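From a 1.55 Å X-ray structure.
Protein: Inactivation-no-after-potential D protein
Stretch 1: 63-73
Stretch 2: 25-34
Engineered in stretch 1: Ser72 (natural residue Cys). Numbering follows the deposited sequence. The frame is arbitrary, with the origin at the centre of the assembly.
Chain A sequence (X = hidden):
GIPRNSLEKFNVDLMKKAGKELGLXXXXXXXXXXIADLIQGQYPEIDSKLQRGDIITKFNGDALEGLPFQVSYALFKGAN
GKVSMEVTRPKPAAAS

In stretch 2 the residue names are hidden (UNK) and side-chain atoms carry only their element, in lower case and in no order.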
ATOM      1  N   ALA A  63      14.039   3.221  10.311  1.00  9.03           N
ATOM      2  CA  ALA A  63      13.751   2.360   9.167  1.00  9.58           C
ATOM      3  C   ALA A  63      12.688   3.061   8.326  1.00  9.37           C
ATOM      4  O   ALA A  63      11.701   3.567   8.867  1.00  9.62           O
ATOM      5  CB  ALA A  63      13.240   1.004   9.646  1.00 10.22           C
ATOM      6  N   LEU A  64      12.890   3.098   7.009  1.00  6.74           N
ATOM      7  CA  LEU A  64      11.948   3.771   6.123  1.00  7.12           C
ATOM      8  C   LEU A  64      10.857   2.879   5.545  1.00  8.67           C
ATOM      9  O   LEU A  64       9.907   3.382   4.947  1.00  9.21           O
ATOM     10  CB  LEU A  64      12.700   4.463   4.975  1.00  7.91           C
ATOM     11  CG  LEU A  64      13.786   5.482   5.352  1.00  7.83           C
ATOM     12  CD1 LEU A  64      14.344   6.115   4.082  1.00  8.10           C
ATOM     13  CD2 LEU A  64      13.214   6.555   6.263  1.00  9.53           C
ATOM     14  N   GLU A  65      10.975   1.566   5.717  1.00  9.29           N
ATOM     15  CA  GLU A  65       9.943   0.685   5.175  1.00 10.48           C
ATOM     16  C   GLU A  65       8.553   1.047   5.697  1.00  8.38           C
ATOM     17  O   GLU A  65       8.361   1.260   6.898  1.00  9.40           O
ATOM     18  CB  GLU A  65      10.250  -0.788   5.495  1.00 13.73           C
ATOM     19  CG  GLU A  65      10.520  -1.063   6.941  1.00 19.97           C
ATOM     20  CD  GLU A  65      12.005  -1.184   7.238  1.00 24.09           C
ATOM     21  OE1 GLU A  65      12.804  -0.377   6.697  1.00 23.78           O
ATOM     22  OE2 GLU A  65      12.366  -2.088   8.018  1.00 25.14           O
ATOM     23  N   GLY A  66       7.604   1.158   4.772  1.00  8.98           N
ATOM     24  CA  GLY A  66       6.232   1.459   5.132  1.00 10.16           C
ATOM     25  C   GLY A  66       5.893   2.868   5.568  1.00  8.89           C
ATOM     26  O   GLY A  66       4.734   3.159   5.822  1.00  8.45           O
ATOM     27  N   LEU A  67       6.876   3.745   5.676  1.00  8.52           N
ATOM     28  CA  LEU A  67       6.574   5.095   6.118  1.00  9.11           C
ATOM     29  C   LEU A  67       5.970   5.954   5.023  1.00  7.47           C
ATOM     30  O   LEU A  67       6.311   5.814   3.844  1.00  8.24           O
ATOM     31  CB  LEU A  67       7.844   5.808   6.611  1.00  8.51           C
ATOM     32  CG  LEU A  67       8.589   5.288   7.842  1.00  8.78           C
ATOM     33  CD1 LEU A  67       9.765   6.232   8.149  1.00  8.34           C
ATOM     34  CD2 LEU A  67       7.645   5.238   9.043  1.00  8.83           C
ATOM     35  N   PRO A  68       5.037   6.846   5.390  1.00  7.90           N
ATOM     36  CA  PRO A  68       4.433   7.738   4.395  1.00  7.96           C
ATOM     37  C   PRO A  68       5.569   8.638   3.936  1.00  6.99           C
ATOM     38  O   PRO A  68       6.459   8.956   4.736  1.00  7.16           O
ATOM     39  CB  PRO A  68       3.417   8.548   5.207  1.00  9.08           C
ATOM     40  CG  PRO A  68       3.044   7.622   6.321  1.00 10.83           C
ATOM     41  CD  PRO A  68       4.342   6.942   6.684  1.00  9.70           C
ATOM     42  N   PHE A  69       5.550   9.060   2.680  1.00  7.05           N
ATOM     43  CA  PHE A  69       6.629   9.914   2.204  1.00  7.02           C
ATOM     44  C   PHE A  69       6.684  11.229   2.979  1.00  7.80           C
ATOM     45  O   PHE A  69       7.760  11.803   3.161  1.00  8.57           O
ATOM     46  CB  PHE A  69       6.488  10.179   0.700  1.00  7.49           C
ATOM     47  CG  PHE A  69       7.674  10.875   0.102  1.00  7.90           C
ATOM     48  CD1 PHE A  69       8.949  10.319   0.211  1.00  7.98           C
ATOM     49  CD2 PHE A  69       7.528  12.088  -0.551  1.00  8.77           C
ATOM     50  CE1 PHE A  69      10.064  10.966  -0.320  1.00  9.60           C
ATOM     51  CE2 PHE A  69       8.631  12.743  -1.085  1.00  8.80           C
ATOM     52  CZ  PHE A  69       9.906  12.181  -0.970  1.00 10.61           C
ATOM     53  N   GLN A  70       5.539  11.697   3.458  1.00  7.86           N
ATOM     54  CA  GLN A  70       5.546  12.936   4.234  1.00  8.76           C
ATOM     55  C   GLN A  70       6.407  12.797   5.507  1.00  8.90           C
ATOM     56  O   GLN A  70       6.939  13.785   6.009  1.00  8.75           O
ATOM     57  CB  GLN A  70       4.112  13.348   4.581  1.00 10.17           C
ATOM     58  CG  GLN A  70       3.263  13.730   3.351  1.00 15.32           C
ATOM     59  CD  GLN A  70       2.463  12.574   2.722  1.00 18.57           C
ATOM     60  OE1 GLN A  70       2.856  11.398   2.761  1.00 17.25           O
ATOM     61  NE2 GLN A  70       1.326  12.925   2.112  1.00 22.41           N
ATOM     62  N   VAL A  71       6.541  11.572   6.022  1.00  6.79           N
ATOM     63  CA  VAL A  71       7.371  11.318   7.202  1.00  7.41           C
ATOM     64  C   VAL A  71       8.827  11.127   6.741  1.00  8.50           C
ATOM     65  O   VAL A  71       9.743  11.778   7.249  1.00  8.41           O
ATOM     66  CB  VAL A  71       6.898  10.033   7.965  1.00  7.91           C
ATOM     67  CG1 VAL A  71       7.887   9.687   9.073  1.00  7.91           C
ATOM     68  CG2 VAL A  71       5.506  10.252   8.552  1.00  7.66           C
ATOM     69  N   SER A  72       9.057  10.231   5.782  1.00  7.87           N
ATOM     70  CA  SER A  72      10.429  10.024   5.317  1.00  9.35           C
ATOM     71  C   SER A  72      11.073  11.320   4.848  1.00  9.29           C
ATOM     72  O   SER A  72      12.210  11.629   5.219  1.00  8.86           O
ATOM     73  CB  SER A  72      10.477   9.015   4.181  1.00 10.14           C
ATOM     74  OG  SER A  72      10.082   7.760   4.665  1.00 13.33           O
ATOM     75  N   TYR A  73      10.353  12.087   4.034  1.00  8.23           N
ATOM     76  CA  TYR A  73      10.905  13.338   3.535  1.00  7.63           C
ATOM     77  C   TYR A  73      11.263  14.277   4.694  1.00  8.23           C
ATOM     78  O   TYR A  73      12.306  14.932   4.655  1.00  8.70           O
ATOM     79  CB  TYR A  73       9.902  14.011   2.591  1.00  9.91           C
ATOM     80  CG  TYR A  73      10.317  15.377   2.098  1.00 11.73           C
ATOM     81  CD1 TYR A  73      10.931  15.545   0.858  1.00 13.98           C
ATOM     82  CD2 TYR A  73      10.080  16.506   2.875  1.00 15.44           C
ATOM     83  CE1 TYR A  73      11.294  16.831   0.395  1.00 10.46           C
ATOM     84  CE2 TYR A  73      10.435  17.767   2.439  1.00 15.06           C
ATOM     85  CZ  TYR A  73      11.035  17.929   1.208  1.00 11.94           C
ATOM     86  OH  TYR A  73      11.386  19.198   0.814  1.00 13.89           O
ATOM     87  N   UNK A  25      16.962  13.339  -5.620  1.00 13.06           N
ATOM     88  CA  UNK A  25      15.520  13.425  -5.860  1.00 12.40           C
ATOM     89  C   UNK A  25      15.004  12.057  -5.408  1.00 11.14           C
ATOM     90  O   UNK A  25      15.471  11.029  -5.904  1.00 11.14           O
ATOM     91  o   UNK A  25      15.807  14.841  -7.808  1.00 22.99           O
ATOM     92  c   UNK A  25      15.225  13.631  -7.344  1.00 16.63           C
ATOM     93  N   UNK A  26      14.057  12.038  -4.479  1.00 10.42           N
ATOM     94  CA  UNK A  26      13.555  10.776  -3.932  1.00  9.90           C
ATOM     95  C   UNK A  26      12.170  10.393  -4.421  1.00 11.52           C
ATOM     96  O   UNK A  26      11.325  11.248  -4.656  1.00 11.87           O
ATOM     97  c   UNK A  26      14.799  11.304  -1.702  1.00 10.46           C
ATOM     98  c   UNK A  26      15.925  10.296  -1.967  1.00 11.16           C
ATOM     99  c   UNK A  26      14.521  11.420  -0.212  1.00 13.46           C
ATOM    100  c   UNK A  26      13.523  10.852  -2.403  1.00 11.18           C
ATOM    101  N   UNK A  27      11.950   9.087  -4.541  1.00 11.52           N
ATOM    102  CA  UNK A  27      10.680   8.518  -4.992  1.00 14.91           C
ATOM    103  C   UNK A  27      10.304   7.496  -3.919  1.00 13.54           C
ATOM    104  O   UNK A  27      11.037   6.519  -3.721  1.00 15.84           O
ATOM    105  c   UNK A  27      10.893   7.822  -6.339  1.00 18.70           C
ATOM    106  o   UNK A  27       9.717   7.168  -6.792  1.00 23.47           O
ATOM    107  N   UNK A  28       9.171   7.682  -3.221  1.00 11.47           N
ATOM    108  CA  UNK A  28       8.821   6.707  -2.183  1.00 10.48           C
ATOM    109  C   UNK A  28       8.303   5.366  -2.674  1.00 10.35           C
ATOM    110  O   UNK A  28       7.664   5.275  -3.718  1.00 11.90           O
ATOM    111  c   UNK A  28       7.016   8.200  -2.445  1.00 11.06           C
ATOM    112  c   UNK A  28       8.130   8.733  -3.322  1.00  9.51           C
ATOM    113  c   UNK A  28       7.765   7.441  -1.365  1.00 12.00           C
ATOM    114  N   UNK A  29       8.608   4.325  -1.913  1.00 10.27           N
ATOM    115  CA  UNK A  29       8.108   2.994  -2.200  1.00  9.49           C
ATOM    116  C   UNK A  29       8.011   2.226  -0.891  1.00  9.77           C
ATOM    117  O   UNK A  29       8.410   2.733   0.170  1.00 10.28           O
ATOM    118  c   UNK A  29      10.383   2.038  -2.875  1.00 10.64           C
ATOM    119  n   UNK A  29      10.578   1.290  -1.815  1.00  7.88           N
ATOM    120  c   UNK A  29       8.949   2.272  -3.277  1.00  9.00           C
ATOM    121  o   UNK A  29      11.314   2.511  -3.538  1.00 15.04           O
ATOM    122  N   UNK A  30       7.463   1.014  -0.932  1.00 10.05           N
ATOM    123  CA  UNK A  30       7.276   0.256   0.289  1.00 11.88           C
ATOM    124  C   UNK A  30       8.511  -0.034   1.125  1.00 10.61           C
ATOM    125  O   UNK A  30       8.407  -0.104   2.352  1.00 11.34           O
ATOM    126  c   UNK A  30       4.366  -0.243   1.072  1.00 27.10           C
ATOM    127  c   UNK A  30       6.535  -1.049  -0.007  1.00 16.90           C
ATOM    128  c   UNK A  30       5.019  -0.886  -0.153  1.00 23.49           C
ATOM    129  o   UNK A  30       4.736  -0.589   2.216  1.00 29.25           O
ATOM    130  o   UNK A  30       3.466   0.604   0.884  1.00 31.45           O
ATOM    131  N   UNK A  31       9.669  -0.203   0.498  1.00 11.24           N
ATOM    132  CA  UNK A  31      10.850  -0.492   1.310  1.00 11.24           C
ATOM    133  C   UNK A  31      11.739   0.707   1.635  1.00 11.02           C
ATOM    134  O   UNK A  31      12.603   0.611   2.493  1.00 10.72           O
ATOM    135  c   UNK A  31      12.542  -1.124  -0.485  1.00 12.59           C
ATOM    136  c   UNK A  31      13.720  -2.053  -0.825  1.00 13.06           C
ATOM    137  c   UNK A  31      10.889  -2.820   0.330  1.00 15.42           C
ATOM    138  c   UNK A  31      11.747  -1.620   0.710  1.00 13.10           C
ATOM    139  N   UNK A  32      11.522   1.837   0.978  1.00  9.97           N
ATOM    140  CA  UNK A  32      12.354   2.991   1.266  1.00  9.14           C
ATOM    141  C   UNK A  32      12.173   4.046   0.207  1.00  9.07           C
ATOM    142  O   UNK A  32      11.130   4.126  -0.441  1.00 10.67           O
ATOM    143  N   UNK A  33      13.205   4.850   0.019  1.00  7.38           N
ATOM    144  CA  UNK A  33      13.155   5.910  -0.975  1.00  8.38           C
ATOM    145  C   UNK A  33      14.154   5.704  -2.094  1.00  7.13           C
ATOM    146  O   UNK A  33      15.364   5.661  -1.861  1.00  7.58           O
ATOM    147  s   UNK A  33      12.060   7.851   0.713  1.00 11.23           S
ATOM    148  c   UNK A  33      13.410   7.265  -0.323  1.00  7.63           C
ATOM    149  N   UNK A  34      13.651   5.565  -3.315  1.00  8.44           N
ATOM    150  CA  UNK A  34      14.519   5.381  -4.467  1.00  9.00           C
ATOM    151  C   UNK A  34      15.136   6.707  -4.865  1.00  8.08           C
ATOM    152  O   UNK A  34      14.484   7.753  -4.836  1.00 10.25           O
ATOM    153  o   UNK A  34      13.304   3.495  -5.397  1.00 11.69           O
ATOM    154  c   UNK A  34      13.747   4.824  -5.688  1.00 10.88           C
ATOM    155  c   UNK A  34      14.637   4.792  -6.938  1.00 13.25           C
TER
HETATM  156  O   HOH W   1       9.649   4.386   2.214  1.00 11.81           O
HETATM  157  O   HOH W   2       6.487   3.543   2.226  1.00 17.70           O
HETATM  158  O   HOH W   3       3.876   2.401   2.798  1.00 25.23           O
HETATM  159  O   HOH W   4      13.185  -1.450   4.030  1.00 14.95           O

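Position 25 carries one carbon and then one oxygen, and the side chain stays well clear of the other stretch; a primary hydroxyl of this kind is Ser25. At position 26, four carbons forked at the second lie beside Phe69, the CB 4.0 Å from Phe69 CE1 and near the plane of the ring, and the CA-to-CB bond points toward stretch 1; this is Leu26. Position 27 again has one carbon and one oxygen; its CA-to-CB bond points away from stretch 1, and it is Ser27.

Three carbons at position 28 close a ring onto the backbone nitrogen and pack on Phe69: the CB is 3.5 Å from Phe69 CD1, and a ring carbon sits over one face of the aromatic ring. Only proline closes such a ring, so this is Pro28, and the carbon over the face is its CD, 4.1 Å from the centroid of the Phe69 ring and 15° off the normal, a CH-pi contact.

Position 29 bears two carbons, the second carrying one oxygen and one nitrogen, hence an amide, Asn29. Position 30 has three carbons, the third with two oxygens; its CA-to-CB bond points away, but the end of the side chain returns toward Gly66. This is the carboxylate of Glu30. Four carbons forked at the first, one arm two carbons long, with the CA-to-CB bond directed away from stretch 1, identify position 31 as Ile31. Position 32 has no side-chain atom, and its CA lies 4.0 Å from Leu64 CB; it is Gly32. An ideal CB there would be jammed against the preceding carbonyl oxygen, so the backbone itself calls for glycine.

At position 33 one carbon is followed by sulfur. The sulfur reaches the edge of the Phe69 ring, 3.8 Å from Phe69 CE1, and lies 4.0 Å from CB of the engineered Ser72; this is Cys33. At position 34 one carbon carries an oxygen and a carbon, out of reach of the other stretch, making Thr34.

The contact joins an apolar cluster to a polar backbone junction. The Phe69 ring has Pro28 over one face and Leu26 and Cys33 at its edge. Farther along, the type II turn from Leu64 to Leu67 presents Gly66 N to Glu30 O in a 2.8 Å hydrogen bond, the direct one between the stretches, while Glu65 CA approaches the same oxygen at 3.3 Å. Water extends the junction: water 1 lies 2.9 Å from both Asn29 O and Leu64 O and bridges the stretches, and water 2 links Asn29 O (2.9 Å) with Leu67 O (2.8 Å).

Stretch 2 (25-34) SLSPNEIGCT
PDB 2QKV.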